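Local coordinates for 3-methylornithine synthase (Methanosarcina barkeri, PDB 3T7V), which isomerises L-lysine to (3R)-3-methyl-D-ornithine by radical chemistry, using a [4Fe-4S] cluster and S-adenosylmethionine, in the biosynthesis of pyrrolysine, at residues Y120-V132 with I145-A158. Numbering follows the deposited sequence.
With SAM (S-adenosylmethionine), chain C; MD0 (5-amino-D-isoleucine), chain D.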
loop_
_atom_site.group_PDB
_atom_site.type_symbol
_atom_site.label_atom_id
_atom_site.label_comp_id
_atom_site.label_asym_id
_atom_site.label_seq_id
_atom_site.Cartn_x
_atom_site.Cartn_y
_atom_site.Cartn_z
ATOM N N TYR A 120 3.977 -9.891 20.969
ATOM C CA TYR A 120 4.993 -9.170 21.729
ATOM C C TYR A 120 4.694 -7.663 21.817
ATOM O O TYR A 120 4.792 -7.040 22.883
ATOM C CB TYR A 120 6.347 -9.435 21.090
ATOM C CG TYR A 120 7.464 -8.629 21.755
ATOM C CD1 TYR A 120 8.030 -9.040 22.964
ATOM C CD2 TYR A 120 7.943 -7.452 21.165
ATOM C CE1 TYR A 120 9.025 -8.292 23.618
ATOM C CE2 TYR A 120 8.931 -6.677 21.760
ATOM C CZ TYR A 120 9.501 -7.174 22.982
ATOM O OH TYR A 120 10.472 -6.396 23.556
ATOM N N TYR A 121 4.349 -7.059 20.664
ATOM C CA TYR A 121 4.046 -5.629 20.654
ATOM C C TYR A 121 2.639 -5.353 21.162
ATOM O O TYR A 121 2.428 -4.283 21.755
ATOM C CB TYR A 121 4.245 -5.044 19.237
ATOM C CG TYR A 121 5.699 -4.971 18.858
ATOM C CD1 TYR A 121 6.499 -3.936 19.346
ATOM C CD2 TYR A 121 6.320 -5.928 17.992
ATOM C CE1 TYR A 121 7.827 -3.832 19.026
ATOM C CE2 TYR A 121 7.668 -5.868 17.699
ATOM C CZ TYR A 121 8.415 -4.804 18.178
ATOM O OH TYR A 121 9.771 -4.646 17.865
ATOM N N TYR A 122 1.683 -6.264 20.972
ATOM C CA TYR A 122 0.329 -6.032 21.493
ATOM C C TYR A 122 0.200 -6.228 23.010
ATOM O O TYR A 122 -0.676 -5.594 23.614
ATOM C CB TYR A 122 -0.646 -6.941 20.722
ATOM C CG TYR A 122 -1.076 -6.298 19.394
ATOM C CD1 TYR A 122 -0.188 -6.138 18.312
ATOM C CD2 TYR A 122 -2.387 -5.790 19.260
ATOM C CE1 TYR A 122 -0.588 -5.485 17.128
ATOM C CE2 TYR A 122 -2.786 -5.203 18.086
ATOM C CZ TYR A 122 -1.852 -5.048 17.008
ATOM O OH TYR A 122 -2.328 -4.429 15.863
ATOM N N GLU A 123 1.063 -7.070 23.610
ATOM C CA GLU A 123 1.074 -7.322 25.118
ATOM C C GLU A 123 1.449 -6.071 25.819
ATOM O O GLU A 123 0.938 -5.796 26.895
ATOM C CB GLU A 123 2.190 -8.406 25.332
ATOM C CG GLU A 123 2.567 -8.828 26.706
ATOM C CD GLU A 123 3.436 -10.035 26.573
ATOM O OE1 GLU A 123 4.651 -9.911 26.242
ATOM O OE2 GLU A 123 2.866 -11.123 26.742
ATOM N N ASP A 124 2.358 -5.290 25.238
ATOM C CA ASP A 124 2.762 -4.027 25.891
ATOM C C ASP A 124 3.050 -3.026 24.778
ATOM O O ASP A 124 4.182 -2.960 24.262
ATOM C CB ASP A 124 4.009 -4.183 26.762
ATOM C CG ASP A 124 4.377 -2.840 27.435
ATOM O OD1 ASP A 124 3.649 -1.800 27.123
ATOM O OD2 ASP A 124 5.390 -2.815 28.211
ATOM N N PRO A 125 2.007 -2.319 24.344
ATOM C CA PRO A 125 2.186 -1.468 23.190
ATOM C C PRO A 125 3.146 -0.335 23.383
ATOM O O PRO A 125 3.540 0.282 22.386
ATOM C CB PRO A 125 0.759 -0.941 22.844
ATOM C CG PRO A 125 -0.132 -1.545 23.829
ATOM C CD PRO A 125 0.611 -2.403 24.802
ATOM N N ASN A 126 3.609 -0.069 24.610
ATOM C CA ASN A 126 4.681 0.896 24.760
ATOM C C ASN A 126 5.960 0.412 24.025
ATOM O O ASN A 126 6.820 1.208 23.633
ATOM C CB ASN A 126 4.974 1.136 26.218
ATOM C CG ASN A 126 3.862 1.865 26.877
ATOM O OD1 ASN A 126 3.254 2.767 26.284
ATOM N ND2 ASN A 126 3.547 1.466 28.079
ATOM N N ARG A 127 6.063 -0.900 23.790
ATOM C CA ARG A 127 7.228 -1.386 23.035
ATOM C C ARG A 127 7.156 -0.902 21.568
ATOM O O ARG A 127 8.181 -0.604 20.974
ATOM C CB ARG A 127 7.163 -2.925 22.971
ATOM C CG ARG A 127 7.421 -3.581 24.308
ATOM C CD ARG A 127 6.980 -5.086 24.346
ATOM N NE ARG A 127 7.351 -5.646 25.650
ATOM C CZ ARG A 127 6.874 -6.787 26.075
ATOM N NH1 ARG A 127 5.999 -7.483 25.385
ATOM N NH2 ARG A 127 7.331 -7.299 27.230
ATOM N N PHE A 128 5.931 -0.808 21.017
ATOM C CA PHE A 128 5.794 -0.306 19.648
ATOM C C PHE A 128 6.020 1.204 19.646
ATOM O O PHE A 128 6.625 1.734 18.698
ATOM C CB PHE A 128 4.393 -0.669 19.145
ATOM C CG PHE A 128 4.112 -0.070 17.806
ATOM C CD1 PHE A 128 4.847 -0.433 16.669
ATOM C CD2 PHE A 128 3.166 0.961 17.716
ATOM C CE1 PHE A 128 4.630 0.156 15.376
ATOM C CE2 PHE A 128 2.932 1.522 16.462
ATOM C CZ PHE A 128 3.662 1.149 15.302
ATOM N N VAL A 129 5.454 1.915 20.609
ATOM C CA VAL A 129 5.635 3.395 20.700
ATOM C C VAL A 129 7.143 3.695 20.800
ATOM O O VAL A 129 7.619 4.644 20.126
ATOM C CB VAL A 129 4.857 3.942 21.928
ATOM C CG1 VAL A 129 5.129 5.462 22.038
ATOM C CG2 VAL A 129 3.340 3.677 21.722
ATOM N N GLU A 130 7.910 2.895 21.547
ATOM C CA GLU A 130 9.349 3.174 21.671
ATOM C C GLU A 130 10.039 2.898 20.345
ATOM O O GLU A 130 10.999 3.601 19.970
ATOM C CB GLU A 130 9.946 2.275 22.813
ATOM C CG GLU A 130 11.451 2.508 23.116
ATOM C CD GLU A 130 11.900 1.909 24.463
ATOM O OE1 GLU A 130 13.131 1.880 24.717
ATOM O OE2 GLU A 130 11.034 1.479 25.271
ATOM N N LEU A 131 9.576 1.865 19.640
ATOM C CA LEU A 131 10.141 1.584 18.289
ATOM C C LEU A 131 9.880 2.802 17.349
ATOM O O LEU A 131 10.806 3.275 16.613
ATOM C CB LEU A 131 9.567 0.266 17.681
ATOM C CG LEU A 131 10.158 -0.143 16.339
ATOM C CD1 LEU A 131 9.776 -1.644 16.218
ATOM C CD2 LEU A 131 9.522 0.647 15.261
ATOM N N VAL A 132 8.685 3.332 17.313
ATOM C CA VAL A 132 8.486 4.512 16.474
ATOM C C VAL A 132 9.366 5.690 16.893
ATOM O O VAL A 132 9.965 6.347 16.019
ATOM C CB VAL A 132 6.978 4.933 16.568
ATOM C CG1 VAL A 132 6.724 6.253 15.817
ATOM C CG2 VAL A 132 6.076 3.833 15.964
ATOM N N ILE A 145 3.024 3.894 9.591
ATOM C CA ILE A 145 2.926 2.662 10.417
ATOM C C ILE A 145 1.842 1.789 9.862
ATOM O O ILE A 145 0.722 2.267 9.494
ATOM C CB ILE A 145 2.743 3.002 11.920
ATOM C CG1 ILE A 145 1.472 3.815 12.173
ATOM C CG2 ILE A 145 4.020 3.572 12.518
ATOM C CD1 ILE A 145 1.119 3.930 13.686
ATOM N N SER A 146 2.116 0.468 9.857
ATOM C CA SER A 146 1.116 -0.530 9.484
ATOM C C SER A 146 1.151 -1.581 10.602
ATOM O O SER A 146 1.788 -2.623 10.440
ATOM C CB SER A 146 1.496 -1.173 8.126
ATOM O OG SER A 146 1.702 -0.202 7.135
ATOM N N PRO A 147 0.520 -1.306 11.738
ATOM C CA PRO A 147 0.676 -2.141 12.915
ATOM C C PRO A 147 -0.481 -3.097 13.123
ATOM O O PRO A 147 -0.526 -3.759 14.185
ATOM C CB PRO A 147 0.670 -1.081 14.034
ATOM C CG PRO A 147 -0.373 -0.091 13.554
ATOM C CD PRO A 147 -0.214 -0.026 12.024
ATOM N N GLY A 148 -1.428 -3.093 12.172
ATOM C CA GLY A 148 -2.721 -3.758 12.375
ATOM C C GLY A 148 -3.628 -2.905 13.229
ATOM O O GLY A 148 -3.370 -1.708 13.412
ATOM N N LEU A 149 -4.650 -3.533 13.787
ATOM C CA LEU A 149 -5.657 -2.775 14.503
ATOM C C LEU A 149 -5.188 -2.574 15.983
ATOM O O LEU A 149 -5.535 -3.320 16.932
ATOM C CB LEU A 149 -6.987 -3.501 14.342
ATOM C CG LEU A 149 -8.108 -2.818 15.101
ATOM C CD1 LEU A 149 -8.369 -1.489 14.411
ATOM C CD2 LEU A 149 -9.342 -3.687 15.132
ATOM N N MET A 150 -4.289 -1.627 16.116
ATOM C CA MET A 150 -3.745 -1.278 17.471
ATOM C C MET A 150 -4.874 -0.368 18.127
ATOM O O MET A 150 -5.717 0.281 17.422
ATOM C CB MET A 150 -2.301 -0.568 17.334
ATOM C CG MET A 150 -0.992 -1.521 17.211
ATOM S SD MET A 150 -0.739 -1.521 18.951
ATOM C CE MET A 150 0.848 -2.338 19.251
ATOM N N ASP A 151 -4.893 -0.341 19.460
ATOM C CA ASP A 151 -5.891 0.468 20.108
ATOM C C ASP A 151 -5.689 1.946 19.932
ATOM O O ASP A 151 -4.613 2.433 19.577
ATOM C CB ASP A 151 -6.118 0.089 21.574
ATOM C CG ASP A 151 -4.949 0.245 22.454
ATOM O OD1 ASP A 151 -4.150 1.178 22.351
ATOM O OD2 ASP A 151 -4.870 -0.550 23.416
ATOM N N ASN A 152 -6.771 2.687 20.192
ATOM C CA ASN A 152 -6.693 4.136 20.016
ATOM C C ASN A 152 -5.605 4.762 20.923
ATOM O O ASN A 152 -4.910 5.689 20.487
ATOM C CB ASN A 152 -8.020 4.779 20.395
ATOM C CG ASN A 152 -9.112 4.525 19.405
ATOM O OD1 ASN A 152 -8.885 3.985 18.316
ATOM N ND2 ASN A 152 -10.335 4.993 19.753
ATOM N N ALA A 153 -5.413 4.308 22.142
ATOM C CA ALA A 153 -4.400 4.926 22.969
ATOM C C ALA A 153 -3.014 4.761 22.319
ATOM O O ALA A 153 -2.155 5.619 22.418
ATOM C CB ALA A 153 -4.390 4.307 24.346
ATOM N N THR A 154 -2.755 3.582 21.724
ATOM C CA THR A 154 -1.430 3.373 21.131
ATOM C C THR A 154 -1.310 4.274 19.888
ATOM O O THR A 154 -0.230 4.841 19.659
ATOM C CB THR A 154 -1.262 1.938 20.747
ATOM O OG1 THR A 154 -1.495 1.178 21.935
ATOM C CG2 THR A 154 0.184 1.648 20.261
ATOM N N LEU A 155 -2.383 4.396 19.098
ATOM C CA LEU A 155 -2.331 5.286 17.915
ATOM C C LEU A 155 -1.960 6.716 18.337
ATOM O O LEU A 155 -1.180 7.432 17.679
ATOM C CB LEU A 155 -3.672 5.269 17.106
ATOM C CG LEU A 155 -3.898 3.931 16.363
ATOM C CD1 LEU A 155 -5.330 4.054 15.787
ATOM C CD2 LEU A 155 -2.815 3.732 15.274
ATOM N N LEU A 156 -2.579 7.172 19.433
ATOM C CA LEU A 156 -2.338 8.547 19.900
ATOM C C LEU A 156 -0.889 8.706 20.383
ATOM O O LEU A 156 -0.210 9.705 20.009
ATOM C CB LEU A 156 -3.402 8.753 21.009
ATOM C CG LEU A 156 -3.388 9.835 21.949
ATOM C CD1 LEU A 156 -4.792 9.777 22.626
ATOM C CD2 LEU A 156 -2.221 9.778 22.897
ATOM N N LYS A 157 -0.336 7.699 21.067
ATOM C CA LYS A 157 1.043 7.794 21.530
ATOM C C LYS A 157 2.042 7.734 20.362
ATOM O O LYS A 157 3.088 8.445 20.376
ATOM C CB LYS A 157 1.336 6.721 22.540
ATOM C CG LYS A 157 0.629 7.000 23.882
ATOM C CD LYS A 157 0.840 5.754 24.729
ATOM C CE LYS A 157 0.440 6.077 26.122
ATOM N NZ LYS A 157 -0.261 4.859 26.628
ATOM N N ALA A 158 1.722 6.906 19.377
ATOM C CA ALA A 158 2.637 6.832 18.234
ATOM C C ALA A 158 2.655 8.095 17.400
ATOM O O ALA A 158 3.697 8.459 16.876
ATOM C CB ALA A 158 2.326 5.629 17.382
HETATM N N SAM C . -0.838 -6.922 9.756
HETATM C CA SAM C . -1.227 -5.635 9.417
HETATM C C SAM C . -2.485 -5.549 8.649
HETATM O O SAM C . -3.062 -6.592 8.279
HETATM O OXT SAM C . -2.995 -4.383 8.502
HETATM C CB SAM C . -0.487 -5.111 8.401
HETATM C CG SAM C . -0.068 -5.907 7.233
HETATM S SD SAM C . -0.548 -5.122 5.635
HETATM C CE SAM C . 1.044 -4.784 4.934
HETATM C "C5'" SAM C . -1.038 -6.548 4.689
HETATM C "C4'" SAM C . -1.894 -6.242 3.706
HETATM O "O4'" SAM C . -0.852 -6.840 2.706
HETATM C "C3'" SAM C . -3.105 -6.786 3.743
HETATM O "O3'" SAM C . -3.730 -5.534 4.055
HETATM C "C2'" SAM C . -3.147 -6.943 2.216
HETATM O "O2'" SAM C . -3.798 -5.826 1.526
HETATM C "C1'" SAM C . -1.742 -7.200 1.644
HETATM N N9 SAM C . -1.532 -8.682 1.456
HETATM C C8 SAM C . -1.385 -9.678 2.382
HETATM N N7 SAM C . -1.276 -10.841 1.757
HETATM C C5 SAM C . -1.342 -10.595 0.404
HETATM C C6 SAM C . -1.360 -11.439 -0.717
HETATM N N6 SAM C . -1.269 -12.766 -0.623
HETATM N N1 SAM C . -1.398 -10.879 -1.935
HETATM C C2 SAM C . -1.506 -9.527 -2.097
HETATM N N3 SAM C . -1.609 -8.692 -1.035
HETATM C C4 SAM C . -1.500 -9.247 0.214
HETATM C C MD0 D . 3.769 -2.664 -0.101
HETATM N N MD0 D . 4.861 -4.675 0.710
HETATM O O MD0 D . 3.758 -1.417 -0.084
HETATM C CA MD0 D . 4.260 -3.405 1.101
HETATM C CB MD0 D . 3.091 -3.650 2.103
HETATM C CD MD0 D . 1.856 -2.347 3.965
HETATM N NE MD0 D . 1.498 -1.003 4.401
HETATM C CG MD0 D . 2.620 -2.269 2.646
HETATM C CG2 MD0 D . 1.884 -4.412 1.497
HETATM O OXT MD0 D . 3.394 -3.330 -1.074
#
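Tyr122 reaches across to the loop 147-151, where its hydroxyl donates a hydrogen bond to Pro147 O (Tyr122 OH to Pro147 O 2.6 Å), the donor standing 28° off the carbonyl plane. Met150, bent at its second torsion (chi2 -92°), lays SD and CE over one face of the same ring, a Met-aromatic contact with SD 4.3 Å from the centroid. A leucine in place of Tyr122 would probably leave Pro147 O without this donor and the Met150 thioether without its aromatic face. Beyond the sulfur, Met150 CE lies 3.9 Å from both Pro125 CB and Phe128 CB. Phe128, with CG anti to its backbone nitrogen (chi1 174°), brings CZ to 3.7 Å from Ile145 CG2 and also meets Pro147 and Thr154; Val129 CG2 on Lys157 CB completes the tightly packed part. Thr154 is itself held by Asp151, the N-cap of its helix, whose OD1 accepts from both Thr154 N and OG1. Toward solvent the fit loosens: Lys157 NZ stays 4.1 Å from Asn126 OD1, too far to bond. Helices 126-139 and 152-160 thus pack side by side, the axes of segments 126-132 and 152-158 approaching to 9.4 Å, outside the parallel strands of the radical SAM barrel. Strand 143-146 runs between 110-115 and 163-167, turning Ser146 inward to bind the side-chain amine NE of the bound methylornithine, while Ile145 faces the helices.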